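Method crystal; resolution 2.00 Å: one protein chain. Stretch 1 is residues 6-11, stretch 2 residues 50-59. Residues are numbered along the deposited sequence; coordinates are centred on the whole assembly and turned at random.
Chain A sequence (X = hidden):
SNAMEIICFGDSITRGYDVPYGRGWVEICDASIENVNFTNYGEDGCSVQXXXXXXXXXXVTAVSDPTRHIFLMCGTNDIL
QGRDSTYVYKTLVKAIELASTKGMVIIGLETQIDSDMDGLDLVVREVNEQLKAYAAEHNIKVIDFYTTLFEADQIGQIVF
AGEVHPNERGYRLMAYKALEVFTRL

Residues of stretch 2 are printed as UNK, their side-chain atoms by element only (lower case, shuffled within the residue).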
# COMPACT_ATOMS: atom_id res chain seq x y z
N ILE A 6 -5.55 -10.61 7.19
CA ILE A 6 -5.26 -9.56 6.29
C ILE A 6 -4.07 -9.92 5.40
O ILE A 6 -2.96 -10.22 5.90
CB ILE A 6 -5.00 -8.24 7.02
CG1 ILE A 6 -6.22 -7.95 7.89
CG2 ILE A 6 -4.69 -7.14 6.03
CD1 ILE A 6 -6.28 -6.52 8.43
N ILE A 7 -4.33 -9.94 4.10
CA ILE A 7 -3.37 -10.35 3.04
C ILE A 7 -2.90 -9.03 2.40
O ILE A 7 -3.73 -8.24 1.98
CB ILE A 7 -4.09 -11.18 1.94
CG1 ILE A 7 -4.68 -12.42 2.50
CG2 ILE A 7 -3.12 -11.60 0.87
CD1 ILE A 7 -3.65 -13.33 3.19
N CYS A 8 -1.58 -8.77 2.39
CA CYS A 8 -1.03 -7.54 1.85
C CYS A 8 -0.22 -7.74 0.59
O CYS A 8 0.79 -8.50 0.57
CB CYS A 8 -0.13 -6.81 2.90
SG CYS A 8 -0.99 -6.67 4.51
N PHE A 9 -0.59 -7.01 -0.46
CA PHE A 9 0.14 -6.99 -1.73
C PHE A 9 0.66 -5.61 -2.04
O PHE A 9 0.03 -4.58 -1.66
CB PHE A 9 -0.83 -7.34 -2.88
CG PHE A 9 -1.38 -8.75 -2.82
CD1 PHE A 9 -0.66 -9.79 -3.28
CD2 PHE A 9 -2.60 -9.01 -2.26
CE1 PHE A 9 -1.15 -11.11 -3.21
CE2 PHE A 9 -3.12 -10.28 -2.23
CZ PHE A 9 -2.39 -11.34 -2.69
N GLY A 10 1.78 -5.60 -2.76
CA GLY A 10 2.44 -4.39 -3.21
C GLY A 10 3.90 -4.57 -3.57
O GLY A 10 4.33 -5.67 -3.87
N ASP A 11 4.65 -3.48 -3.54
CA ASP A 11 5.98 -3.50 -3.95
C ASP A 11 6.96 -3.47 -2.71
O ASP A 11 6.64 -3.94 -1.65
CB ASP A 11 6.20 -2.39 -4.95
CG ASP A 11 5.97 -0.98 -4.33
OD1 ASP A 11 5.96 -0.83 -3.05
OD2 ASP A 11 5.66 -0.06 -5.15
N UNK A 50 2.43 -6.67 -12.41
CA UNK A 50 3.03 -7.76 -11.62
C UNK A 50 2.29 -8.09 -10.33
O UNK A 50 2.10 -9.27 -9.93
N UNK A 51 1.77 -7.07 -9.67
CA UNK A 51 0.94 -7.31 -8.46
C UNK A 51 -0.34 -8.07 -8.79
O UNK A 51 -0.79 -8.86 -8.04
c UNK A 51 0.59 -5.98 -7.76
c UNK A 51 -1.98 -3.77 -6.72
se UNK A 51 -0.65 -4.51 -5.47
c UNK A 51 -0.27 -6.20 -6.50
N UNK A 52 -1.01 -7.72 -9.88
CA UNK A 52 -2.16 -8.51 -10.38
C UNK A 52 -1.83 -9.95 -10.50
O UNK A 52 -2.59 -10.84 -10.03
c UNK A 52 -3.35 -6.57 -11.38
c UNK A 52 -3.78 -8.84 -12.32
c UNK A 52 -3.75 -5.73 -12.56
c UNK A 52 -2.72 -7.91 -11.69
N UNK A 53 -0.69 -10.24 -11.09
CA UNK A 53 -0.28 -11.64 -11.17
C UNK A 53 -0.13 -12.30 -9.79
O UNK A 53 -0.55 -13.45 -9.56
c UNK A 53 2.16 -10.24 -15.26
o UNK A 53 1.12 -9.65 -17.24
c UNK A 53 0.98 -10.26 -16.03
c UNK A 53 0.99 -11.31 -13.41
c UNK A 53 -0.20 -10.71 -15.47
c UNK A 53 -0.20 -11.25 -14.18
c UNK A 53 1.02 -11.84 -11.98
c UNK A 53 2.14 -10.80 -13.98
N UNK A 54 0.46 -11.57 -8.83
CA UNK A 54 0.55 -12.10 -7.46
C UNK A 54 -0.79 -12.37 -6.86
O UNK A 54 -0.98 -13.36 -6.18
n UNK A 54 3.50 -10.07 -6.65
c UNK A 54 2.84 -11.12 -7.01
o UNK A 54 3.37 -12.04 -7.60
c UNK A 54 1.37 -11.18 -6.58
N UNK A 55 -1.75 -11.46 -7.11
CA UNK A 55 -3.06 -11.63 -6.55
C UNK A 55 -3.74 -12.84 -7.18
O UNK A 55 -4.40 -13.60 -6.50
c UNK A 55 -3.90 -10.35 -6.79
c UNK A 55 -5.30 -10.53 -6.35
c UNK A 55 -3.33 -9.22 -5.99
c UNK A 55 -3.94 -7.87 -6.37
N UNK A 56 -3.58 -12.99 -8.47
CA UNK A 56 -4.21 -14.17 -9.17
C UNK A 56 -3.62 -15.42 -8.65
O UNK A 56 -4.34 -16.40 -8.42
c UNK A 56 -4.60 -12.95 -11.44
c UNK A 56 -4.07 -12.78 -12.91
o UNK A 56 -2.98 -13.35 -13.22
c UNK A 56 -3.97 -14.13 -10.69
o UNK A 56 -4.69 -12.01 -13.72
N UNK A 57 -2.30 -15.46 -8.45
CA UNK A 57 -1.68 -16.76 -8.03
C UNK A 57 -2.11 -17.13 -6.63
O UNK A 57 -2.34 -18.29 -6.31
n UNK A 57 1.54 -15.83 -9.62
o UNK A 57 -0.29 -16.76 -10.51
c UNK A 57 0.38 -16.45 -9.52
c UNK A 57 -0.14 -16.70 -8.10
N UNK A 58 -2.34 -16.13 -5.80
CA UNK A 58 -2.91 -16.42 -4.48
C UNK A 58 -4.39 -16.79 -4.59
O UNK A 58 -4.88 -17.73 -3.94
c UNK A 58 -5.59 -13.65 -2.97
c UNK A 58 -5.39 -14.88 -0.94
n UNK A 58 -4.53 -15.80 -0.39
c UNK A 58 -6.81 -13.12 -2.47
c UNK A 58 -2.72 -15.20 -3.52
c UNK A 58 -6.61 -14.44 -0.49
c UNK A 58 -4.88 -14.54 -2.18
c UNK A 58 -7.33 -13.56 -1.29
c UNK A 58 -3.47 -15.96 -1.24
c UNK A 58 -3.64 -15.22 -2.33
N UNK A 59 -5.15 -15.99 -5.33
CA UNK A 59 -6.61 -16.17 -5.36
C UNK A 59 -7.06 -17.56 -5.77
O UNK A 59 -7.99 -18.10 -5.20
c UNK A 59 -7.23 -15.13 -6.31
O HOH W 1 2.76 -8.11 -4.46

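Position 50 has no side-chain atoms at all and leaves stretch 1 untouched, so it is Gly 50. The helix accommodates it at phi/psi -56/-37, and its O accepts a helical hydrogen bond from N of position 54 (3.0 Å).

Position 51 carries an unbranched chain of two carbons, a selenium and a terminal carbon, and its selenium lies against the backbone of Phe 9 and Gly 10: selenomethionine, Met 51. Its CA-to-CB bond points toward the strand, and chi1 and chi2 are both t, so the chain is extended as far as SE. SE lies 3.8 Å from Phe 9 C and 3.8 Å from Gly 10 N, while CG lies 3.8 Å from Phe 9 CB. A slender, flexible chain suits this place, where the CA atoms of Gly 10 and Met 51 are 6.2 Å apart.

Position 52 has four carbons, forked at the first, with one arm two carbons long, and touches nothing on stretch 1: Ile 52. It points away from the strand, and its apolar side chain suits a buried site.

Position 53 shows one carbon and a six-carbon ring bearing an oxygen, out of reach of stretch 1: Tyr 53. It is exposed, a setting that a polar hydroxyl tolerates.

Position 54 has two carbons, the second carrying one oxygen and one nitrogen; the first lies near the Phe 9 ring. This is Asn 54. Its CB is 4.1 Å from Phe 9 CD1, and its amide adds a polar link, since water 1 accepts hydrogen bonds from both Asn 54 ND2 (3.0 Å) and Gly 10 N (3.2 Å).

Position 55 repeats the forked four-carbon pattern, a carbon of the longer arm sitting over the Phe 9 ring: Ile 55. CG1 sits 3.6 Å from the ring centroid, 6° off its normal, a CH-pi contact that an aliphatic arm makes well.

Position 56, three carbons ending in two oxygens, is Glu 56; it points away, leaving its carboxylate clear of the apolar contact.

Position 57 has two carbons, the second bearing one oxygen and one nitrogen, without contact to the strand: Asn 57, whose polar amide is at home at an exposed site.

Position 58 holds one carbon and fused five- and six-membered rings of eight carbons and one nitrogen, which reach Ile 7: Trp 58. CZ2 approaches Ile 7 CG1 at 4.1 Å, and CB lies 4.0 Å from Phe 9 CZ. The broad ring helps span the 9.7 Å between the CA atoms of Ile 7 and Trp 58.

Position 59 has a single carbon and no contact here: Ala 59, small and helix-compatible.

The contact centres on Phe 9. Ile 55 covers one face of its ring, and the edge of the Phe 9 ring is directed toward the face of Trp 58 in an offset edge-to-face pair, with planes at 60°. Strand and helix run nearly antiparallel, at 153°. No direct hydrogen bond joins them; apolar packing dominates, supplemented by the water bridge.

Stretch 2 50-59: GMIYNIENWA
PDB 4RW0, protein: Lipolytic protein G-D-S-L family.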